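Local structure of possible translation initiation inhibitor (Rhodopseudomonas palustris, 3LME) at residues G33-D38 against Q116-E121; G47-I52 against R87-K92; R75-V80 against T107-P112. The protein is of unknown function but belongs to the YjgF-like family of small alpha-beta proteins, which assemble as trimers. The protein carries 1 engineered substitution. All coordinates share one frame; numbering follows the deposited sequence.

Interaction 1 (G33-D38 against Q116-E121). Engineered in segment 33-38: His35 (natural residue Arg).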
loop_
_atom_site.group_PDB
_atom_site.type_symbol
_atom_site.label_atom_id
_atom_site.label_comp_id
_atom_site.label_asym_id
_atom_site.label_seq_id
_atom_site.Cartn_x
_atom_site.Cartn_y
_atom_site.Cartn_z
ATOM N N GLY A 33 -8.876 3.026 -4.365
ATOM C CA GLY A 33 -8.593 2.268 -5.569
ATOM C C GLY A 33 -9.472 2.742 -6.702
ATOM O O GLY A 33 -10.691 2.851 -6.540
ATOM N N MET A 34 -8.836 3.039 -7.835
ATOM C CA MET A 34 -9.497 3.494 -9.041
ATOM C C MET A 34 -9.331 2.494 -10.167
ATOM O O MET A 34 -8.286 1.860 -10.298
ATOM C CB MET A 34 -8.887 4.814 -9.481
ATOM C CG MET A 34 -9.372 6.017 -8.654
ATOM S SD MET A 34 -11.147 6.252 -8.667
ATOM C CE MET A 34 -11.216 7.322 -7.276
ATOM N N HIS A 35 -10.359 2.317 -10.983
ATOM C CA HIS A 35 -10.137 1.578 -12.213
ATOM C C HIS A 35 -10.782 2.229 -13.408
ATOM O O HIS A 35 -11.400 3.287 -13.274
ATOM C CB HIS A 35 -10.413 0.070 -12.085
ATOM C CG HIS A 35 -11.718 -0.262 -11.460
ATOM N ND1 HIS A 35 -12.817 -0.651 -12.201
ATOM C CD2 HIS A 35 -12.111 -0.269 -10.164
ATOM C CE1 HIS A 35 -13.840 -0.867 -11.390
ATOM N NE2 HIS A 35 -13.442 -0.634 -10.148
ATOM N N GLY A 36 -10.606 1.622 -14.578
ATOM C CA GLY A 36 -10.935 2.243 -15.865
ATOM C C GLY A 36 -12.407 2.238 -16.216
ATOM O O GLY A 36 -12.780 1.902 -17.344
ATOM N N THR A 37 -13.251 2.620 -15.258
ATOM C CA THR A 37 -14.681 2.761 -15.511
ATOM C C THR A 37 -15.012 4.174 -15.961
ATOM O O THR A 37 -14.279 5.112 -15.643
ATOM C CB THR A 37 -15.492 2.540 -14.255
ATOM O OG1 THR A 37 -15.010 3.431 -13.247
ATOM C CG2 THR A 37 -15.382 1.114 -13.796
ATOM N N ASP A 38 -16.123 4.297 -16.693
ATOM C CA ASP A 38 -16.700 5.566 -17.095
ATOM C C ASP A 38 -17.427 6.122 -15.904
ATOM O O ASP A 38 -18.263 5.438 -15.336
ATOM C CB ASP A 38 -17.701 5.314 -18.245
ATOM C CG ASP A 38 -18.479 6.579 -18.693
ATOM O OD1 ASP A 38 -18.960 7.365 -17.837
ATOM O OD2 ASP A 38 -18.623 6.758 -19.926
ATOM N N GLN A 116 -14.512 -6.072 -10.026
ATOM C CA GLN A 116 -15.312 -6.234 -11.281
ATOM C C GLN A 116 -14.753 -7.142 -12.424
ATOM O O GLN A 116 -15.410 -7.327 -13.467
ATOM C CB GLN A 116 -15.641 -4.830 -11.835
ATOM C CG GLN A 116 -16.895 -4.671 -12.698
ATOM C CD GLN A 116 -17.597 -3.315 -12.451
ATOM O OE1 GLN A 116 -18.233 -3.129 -11.397
ATOM N NE2 GLN A 116 -17.487 -2.378 -13.414
ATOM N N GLY A 117 -13.564 -7.714 -12.233
ATOM C CA GLY A 117 -12.931 -8.536 -13.275
ATOM C C GLY A 117 -12.091 -7.677 -14.207
ATOM O O GLY A 117 -11.676 -8.131 -15.282
ATOM N N ASP A 118 -11.849 -6.429 -13.773
ATOM C CA ASP A 118 -11.020 -5.454 -14.486
ATOM C C ASP A 118 -9.568 -5.936 -14.632
ATOM O O ASP A 118 -9.134 -6.863 -13.936
ATOM C CB ASP A 118 -11.068 -4.094 -13.767
ATOM C CG ASP A 118 -10.926 -2.897 -14.734
ATOM O OD1 ASP A 118 -9.987 -2.863 -15.573
ATOM O OD2 ASP A 118 -11.775 -1.975 -14.655
ATOM N N ILE A 119 -8.831 -5.310 -15.543
ATOM C CA ILE A 119 -7.431 -5.648 -15.764
ATOM C C ILE A 119 -6.410 -4.861 -14.933
ATOM O O ILE A 119 -5.245 -5.210 -14.911
ATOM C CB ILE A 119 -7.055 -5.531 -17.245
ATOM C CG1 ILE A 119 -6.937 -4.060 -17.673
ATOM C CG2 ILE A 119 -8.040 -6.304 -18.082
ATOM C CD1 ILE A 119 -6.494 -3.891 -19.103
ATOM N N ALA A 120 -6.832 -3.812 -14.253
ATOM C CA ALA A 120 -5.903 -2.942 -13.554
ATOM C C ALA A 120 -6.638 -2.065 -12.565
ATOM O O ALA A 120 -7.715 -1.545 -12.863
ATOM C CB ALA A 120 -5.113 -2.086 -14.532
ATOM N N GLU A 121 -6.050 -1.904 -11.389
ATOM C CA GLU A 121 -6.576 -0.996 -10.397
ATOM C C GLU A 121 -5.376 -0.262 -9.808
ATOM O O GLU A 121 -4.281 -0.826 -9.761
ATOM C CB GLU A 121 -7.311 -1.797 -9.339
ATOM C CG GLU A 121 -8.058 -0.977 -8.317
ATOM C CD GLU A 121 -9.060 -1.814 -7.549
ATOM O OE1 GLU A 121 -9.565 -1.339 -6.516
ATOM O OE2 GLU A 121 -9.355 -2.955 -7.979
#
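A histidine-carboxylate hydrogen bond between His35 and Asp118 marks this contact, which lies where strand 28-35 ends and strand 120-127 begins, two antiparallel neighbours in the sheet. His35 is an engineered residue, arginine in the natural sequence, so its bond describes this construct. ND1 of His35 donates to OD2 of Asp118 at 3.0 Å, and the bond is bent, with 135° at the hydrogen. The carboxylate oxygen sits beside the imidazole edge, tilted from the ring plane, while ND1 comes to OD2 on the anti side, out of the carboxylate plane, and the two planes are turned 76° apart. The torsion that sets CG of His35 between the backbone N and the carbonyl carbon (chi1 49°) carries the ring to the side of Asp118. Separately, the CB of His35 rests 3.2 Å from the carbonyl O of Ala120. Aspartate suits its place through its other oxygen: OD1 accepts the backbone N of Ile119 at 2.7 Å and forms a salt bridge with the guanidinium of Arg51. That cationic partner would help to keep the buried carboxylate ionised. Farther along, the CA of Glu121 makes a CA-H...O contact of 3.3 Å with the carbonyl O of Met34. The side chain of Glu121 is extended, its CG anti to the backbone N, and OE1 of Glu121 lies 3.9 Å from the CA of Gly33. Gly36 then turns the chain as the centre of an inverse gamma turn. Helix 48-64 covers one face: Met34 rests on Met59 and Ala62, and Ala120 on Met55. Beyond strand 120-127, the backbone of Glu121 is hydrogen-bonded to Phe79 on strand 73-80.

Interaction 2 (G47-I52 against R87-K92)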
loop_
_atom_site.group_PDB
_atom_site.type_symbol
_atom_site.label_atom_id
_atom_site.label_comp_id
_atom_site.label_asym_id
_atom_site.label_seq_id
_atom_site.Cartn_x
_atom_site.Cartn_y
_atom_site.Cartn_z
ATOM N N GLY A 47 -10.845 -1.472 -24.745
ATOM C CA GLY A 47 -9.474 -1.237 -25.184
ATOM C C GLY A 47 -8.499 -1.229 -24.024
ATOM O O GLY A 47 -8.679 -0.501 -23.047
ATOM N N ASP A 48 -7.467 -2.058 -24.136
ATOM C CA ASP A 48 -6.402 -2.134 -23.160
ATOM C C ASP A 48 -5.933 -0.757 -22.712
ATOM O O ASP A 48 -5.929 -0.443 -21.530
ATOM C CB ASP A 48 -5.211 -2.842 -23.783
ATOM C CG ASP A 48 -5.327 -4.359 -23.769
ATOM O OD1 ASP A 48 -6.334 -4.883 -23.251
ATOM O OD2 ASP A 48 -4.389 -5.028 -24.285
ATOM N N GLU A 49 -5.501 0.059 -23.657
ATOM C CA GLU A 49 -4.885 1.327 -23.338
ATOM C C GLU A 49 -5.915 2.396 -22.893
ATOM O O GLU A 49 -5.674 3.184 -21.984
ATOM C CB GLU A 49 -4.085 1.758 -24.549
ATOM C CG GLU A 49 -3.404 3.076 -24.444
ATOM C CD GLU A 49 -2.542 3.326 -25.662
ATOM O OE1 GLU A 49 -1.936 2.335 -26.160
ATOM O OE2 GLU A 49 -2.473 4.500 -26.115
ATOM N N ALA A 50 -7.080 2.399 -23.530
ATOM C CA ALA A 50 -8.168 3.264 -23.140
ATOM C C ALA A 50 -8.514 2.957 -21.702
ATOM O O ALA A 50 -8.777 3.869 -20.937
ATOM C CB ALA A 50 -9.365 3.053 -24.046
ATOM N N ARG A 51 -8.482 1.679 -21.321
ATOM C CA ARG A 51 -8.846 1.255 -19.961
ATOM C C ARG A 51 -7.910 1.803 -18.911
ATOM O O ARG A 51 -8.341 2.344 -17.904
ATOM C CB ARG A 51 -8.825 -0.248 -19.866
ATOM C CG ARG A 51 -9.481 -0.769 -18.640
ATOM C CD ARG A 51 -10.982 -0.917 -18.829
ATOM N NE ARG A 51 -11.395 -2.186 -18.250
ATOM C CZ ARG A 51 -11.605 -3.299 -18.953
ATOM N NH1 ARG A 51 -11.953 -4.416 -18.317
ATOM N NH2 ARG A 51 -11.498 -3.287 -20.279
ATOM N N ILE A 52 -6.619 1.653 -19.165
ATOM C CA ILE A 52 -5.606 2.119 -18.272
ATOM C C ILE A 52 -5.522 3.641 -18.224
ATOM O O ILE A 52 -5.425 4.213 -17.110
ATOM C CB ILE A 52 -4.270 1.490 -18.618
ATOM C CG1 ILE A 52 -4.233 0.071 -18.052
ATOM C CG2 ILE A 52 -3.123 2.314 -18.035
ATOM C CD1 ILE A 52 -3.269 -0.818 -18.732
ATOM N N ARG A 87 2.323 -4.089 -18.114
ATOM C CA ARG A 87 3.356 -3.204 -17.650
ATOM C C ARG A 87 3.743 -2.237 -18.779
ATOM O O ARG A 87 3.827 -1.040 -18.546
ATOM C CB ARG A 87 4.556 -3.974 -17.114
ATOM C CG ARG A 87 5.300 -3.212 -16.059
ATOM C CD ARG A 87 6.766 -3.463 -16.114
ATOM N NE ARG A 87 7.345 -3.136 -17.438
ATOM C CZ ARG A 87 7.870 -4.031 -18.295
ATOM N NH1 ARG A 87 8.386 -3.624 -19.458
ATOM N NH2 ARG A 87 7.891 -5.331 -17.983
ATOM N N PRO A 88 3.951 -2.746 -20.011
ATOM C CA PRO A 88 4.280 -1.812 -21.102
ATOM C C PRO A 88 3.163 -0.789 -21.414
ATOM O O PRO A 88 3.444 0.325 -21.902
ATOM C CB PRO A 88 4.512 -2.730 -22.318
ATOM C CG PRO A 88 4.089 -4.099 -21.885
ATOM C CD PRO A 88 4.152 -4.150 -20.408
ATOM N N VAL A 89 1.919 -1.164 -21.143
ATOM C CA VAL A 89 0.818 -0.272 -21.402
ATOM C C VAL A 89 0.857 0.838 -20.351
ATOM O O VAL A 89 0.836 2.028 -20.699
ATOM C CB VAL A 89 -0.542 -1.012 -21.421
ATOM C CG1 VAL A 89 -1.660 -0.051 -21.784
ATOM C CG2 VAL A 89 -0.514 -2.230 -22.401
ATOM N N VAL A 90 0.957 0.456 -19.079
ATOM C CA VAL A 90 1.131 1.414 -17.983
ATOM C C VAL A 90 2.313 2.362 -18.265
ATOM O O VAL A 90 2.236 3.577 -18.065
ATOM C CB VAL A 90 1.319 0.664 -16.629
ATOM C CG1 VAL A 90 1.634 1.619 -15.505
ATOM C CG2 VAL A 90 0.096 -0.140 -16.287
ATOM N N ASN A 91 3.410 1.806 -18.750
ATOM C CA ASN A 91 4.520 2.634 -19.170
ATOM C C ASN A 91 4.075 3.664 -20.209
ATOM O O ASN A 91 4.224 4.880 -19.996
ATOM C CB ASN A 91 5.682 1.777 -19.667
ATOM C CG ASN A 91 6.333 0.984 -18.551
ATOM O OD1 ASN A 91 6.148 1.251 -17.355
ATOM N ND2 ASN A 91 7.101 -0.006 -18.937
ATOM N N LYS A 92 3.480 3.182 -21.298
ATOM C CA LYS A 92 3.051 4.037 -22.381
ATOM C C LYS A 92 2.076 5.131 -21.870
ATOM O O LYS A 92 2.210 6.321 -22.196
ATOM C CB LYS A 92 2.439 3.152 -23.465
ATOM C CG LYS A 92 1.536 3.814 -24.432
ATOM C CD LYS A 92 2.230 4.125 -25.758
ATOM C CE LYS A 92 1.683 5.462 -26.355
ATOM N NZ LYS A 92 0.294 5.882 -25.875
#
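The short helical segments 48-52 and 87-92 cross at -59° with their axes 9.6 Å apart, and Glu49 lies nearest Val89 in the backbone while Ile52 lies nearest Val90. Val89 carries most of the contact. Its CG1, anti to the backbone N (chi1 -176°), reaches CD1 of Ile52 at 3.5 Å and also lies 3.8 Å from the CA of Glu49. A short branched side chain fits here because one methyl can touch both the opposing backbone and the opposing isoleucine. Ile52 is longer, and its CD1 extends also to CG2 of Val90, 4.2 Å away, on the buried side. At the outer margin Glu49 and Lys92 cross obliquely. NZ of Lys92 forms a salt bridge with OE2 of Glu49 at 3.1 Å, approaching from above the carboxylate plane, 56° out of it. The glutamate chain is extended beyond CG, whereas the lysine bends at each later torsion. Asp96, one turn farther along helix 83-98, is the stronger partner of the same ammonium. Hydrophobic groups thus join the helices inside and opposite charges join them at the surface, where two carboxylates probably help to keep the lysine protonated.

Interaction 3 (R75-V80 against T107-P112). With SO4 (sulfate ion), chain N.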
loop_
_atom_site.group_PDB
_atom_site.type_symbol
_atom_site.label_atom_id
_atom_site.label_comp_id
_atom_site.label_asym_id
_atom_site.label_seq_id
_atom_site.Cartn_x
_atom_site.Cartn_y
_atom_site.Cartn_z
ATOM N N ARG A 75 3.202 8.209 -4.250
ATOM C CA ARG A 75 3.237 6.764 -4.481
ATOM C C ARG A 75 2.105 6.282 -5.349
ATOM O O ARG A 75 0.955 6.661 -5.132
ATOM C CB ARG A 75 3.214 5.960 -3.169
ATOM C CG ARG A 75 3.441 4.471 -3.374
ATOM C CD ARG A 75 3.059 3.657 -2.120
ATOM N NE ARG A 75 3.968 3.927 -1.013
ATOM C CZ ARG A 75 5.253 3.587 -1.001
ATOM N NH1 ARG A 75 6.016 3.904 0.041
ATOM N NH2 ARG A 75 5.778 2.947 -2.033
ATOM N N LEU A 76 2.437 5.414 -6.298
ATOM C CA LEU A 76 1.447 4.760 -7.122
ATOM C C LEU A 76 1.605 3.259 -6.963
ATOM O O LEU A 76 2.700 2.735 -7.161
ATOM C CB LEU A 76 1.648 5.154 -8.584
ATOM C CG LEU A 76 1.494 6.635 -8.958
ATOM C CD1 LEU A 76 1.689 6.801 -10.435
ATOM C CD2 LEU A 76 0.122 7.134 -8.577
ATOM N N THR A 77 0.540 2.557 -6.583
ATOM C CA THR A 77 0.602 1.099 -6.549
ATOM C C THR A 77 -0.357 0.563 -7.603
ATOM O O THR A 77 -1.568 0.651 -7.467
ATOM C CB THR A 77 0.323 0.528 -5.121
ATOM O OG1 THR A 77 0.992 1.340 -4.134
ATOM C CG2 THR A 77 0.824 -0.918 -4.998
ATOM N N VAL A 78 0.196 0.071 -8.699
ATOM C CA VAL A 78 -0.631 -0.468 -9.763
ATOM C C VAL A 78 -0.729 -1.978 -9.613
ATOM O O VAL A 78 0.288 -2.688 -9.608
ATOM C CB VAL A 78 -0.081 -0.117 -11.143
ATOM C CG1 VAL A 78 -1.168 -0.259 -12.211
ATOM C CG2 VAL A 78 0.434 1.283 -11.143
ATOM N N PHE A 79 -1.957 -2.457 -9.444
ATOM C CA PHE A 79 -2.245 -3.886 -9.489
ATOM C C PHE A 79 -2.858 -4.217 -10.846
ATOM O O PHE A 79 -3.842 -3.614 -11.274
ATOM C CB PHE A 79 -3.206 -4.274 -8.372
ATOM C CG PHE A 79 -2.840 -3.707 -7.034
ATOM C CD1 PHE A 79 -2.042 -4.427 -6.158
ATOM C CD2 PHE A 79 -3.298 -2.453 -6.646
ATOM C CE1 PHE A 79 -1.693 -3.912 -4.916
ATOM C CE2 PHE A 79 -2.961 -1.923 -5.379
ATOM C CZ PHE A 79 -2.152 -2.664 -4.523
ATOM N N VAL A 80 -2.249 -5.162 -11.533
ATOM C CA VAL A 80 -2.748 -5.605 -12.804
ATOM C C VAL A 80 -2.891 -7.133 -12.817
ATOM O O VAL A 80 -2.506 -7.846 -11.885
ATOM C CB VAL A 80 -1.834 -5.151 -13.980
ATOM C CG1 VAL A 80 -1.484 -3.694 -13.854
ATOM C CG2 VAL A 80 -0.574 -6.001 -14.043
ATOM N N THR A 107 4.998 1.051 -7.774
ATOM C CA THR A 107 5.148 -0.386 -7.680
ATOM C C THR A 107 4.054 -1.092 -8.497
ATOM O O THR A 107 2.891 -0.775 -8.334
ATOM C CB THR A 107 5.245 -0.837 -6.193
ATOM O OG1 THR A 107 5.054 -2.243 -6.107
ATOM C CG2 THR A 107 4.205 -0.154 -5.339
ATOM N N VAL A 108 4.445 -2.007 -9.393
ATOM C CA VAL A 108 3.510 -2.749 -10.270
ATOM C C VAL A 108 3.492 -4.254 -9.943
ATOM O O VAL A 108 4.474 -4.951 -10.165
ATOM C CB VAL A 108 3.861 -2.573 -11.815
ATOM C CG1 VAL A 108 2.915 -3.358 -12.692
ATOM C CG2 VAL A 108 3.842 -1.104 -12.267
ATOM N N LEU A 109 2.379 -4.772 -9.432
ATOM C CA LEU A 109 2.297 -6.223 -9.132
ATOM C C LEU A 109 1.209 -6.911 -9.915
ATOM O O LEU A 109 0.199 -6.291 -10.239
ATOM C CB LEU A 109 2.019 -6.482 -7.655
ATOM C CG LEU A 109 2.464 -5.373 -6.724
ATOM C CD1 LEU A 109 1.359 -5.146 -5.753
ATOM C CD2 LEU A 109 3.756 -5.720 -6.032
ATOM N N GLN A 110 1.415 -8.193 -10.204
ATOM C CA GLN A 110 0.347 -9.020 -10.757
ATOM C C GLN A 110 -0.518 -9.543 -9.629
ATOM O O GLN A 110 -0.042 -9.765 -8.522
ATOM C CB GLN A 110 0.907 -10.172 -11.568
ATOM C CG GLN A 110 -0.096 -10.845 -12.462
ATOM C CD GLN A 110 0.559 -11.897 -13.337
ATOM O OE1 GLN A 110 1.440 -11.582 -14.152
ATOM N NE2 GLN A 110 0.151 -13.165 -13.159
ATOM N N VAL A 111 -1.787 -9.763 -9.914
ATOM C CA VAL A 111 -2.732 -10.128 -8.878
ATOM C C VAL A 111 -3.797 -10.995 -9.576
ATOM O O VAL A 111 -3.940 -10.902 -10.784
ATOM C CB VAL A 111 -3.217 -8.822 -8.205
ATOM C CG1 VAL A 111 -4.648 -8.485 -8.543
ATOM C CG2 VAL A 111 -2.983 -8.879 -6.722
ATOM N N PRO A 112 -4.499 -11.891 -8.862
ATOM C CA PRO A 112 -5.389 -12.752 -9.674
ATOM C C PRO A 112 -6.742 -12.134 -10.049
ATOM O O PRO A 112 -7.197 -12.311 -11.170
ATOM C CB PRO A 112 -5.596 -13.994 -8.784
ATOM C CG PRO A 112 -4.568 -13.880 -7.681
ATOM C CD PRO A 112 -4.388 -12.402 -7.486
HETATM S S SO4 N . 7.928 -2.813 -10.616
HETATM O O1 SO4 N . 6.841 -2.979 -9.661
HETATM O O2 SO4 N . 8.604 -1.511 -10.391
HETATM O O3 SO4 N . 8.871 -3.920 -10.496
HETATM O O4 SO4 N . 7.396 -2.839 -11.984
#
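Thr77 and Thr107 meet through their methyls: CG2 of Thr77 is anti to the backbone N (chi1 -41° for OG1), and CG2 of Thr107 lies between its backbone N and carbonyl carbon (OG1 at 165°). The two side chains run side by side, the methyls 3.5 Å apart. Threonine suits position 107 in having a hydroxyl besides, which makes a weak hydrogen bond to Glu121 of the third subunit. On the same face, Leu109 lies alongside Phe79, its CD1 coming obliquely to CE1 of the ring at 3.4 Å; both are apolar where this face meets neighbouring subunits. The paired Val78 and Val108 occupy the other face, where compact branched chains suit the helix-covered side: Val78 packs on Met55 of helix 48-64 and Val108 on Val83 of helix 83-98. These strands are parallel partners in a beta-alpha-beta unit, their backbone bonds alternating through Leu76, Thr107, Val78, Leu109 and Val80, as from Val78 N to Thr107 O at 2.8 Å. On its other side strand 106-110 turns Val108 N to O1 of a sulfate ion at 2.6 Å, probably from the crystallisation liquor, to which NE2 of the engineered His35 of the third subunit is also hydrogen-bonded. Backbone polarity thus joins the strands, while apolar side chains pack both faces.

How the interactions relate
Interactions 1 and 3 belong to one sheet: strand 120-127 lies between strands 28-35 and 73-80, with Glu121 N 2.8 Å from Phe79 O. Interaction 2 packs helices against that sheet. It reaches interaction 1 through the Arg51-Asp118 salt bridge, 3.1 Å from NE to OD1, and through Ile52, whose CG1 is 4.2 Å from CB of Ala120. It reaches interaction 3 where CG of Arg87 lies 4.1 Å from CG1 of Val108 and CG2 of Val90 lies 4.3 Å from CG1 of Val78. The centres of the three contacts lie about 12 to 13 Å apart. The sulfate, probably a crystallisation ion, sits between segment 107-112 and segment 33-38 of the third subunit.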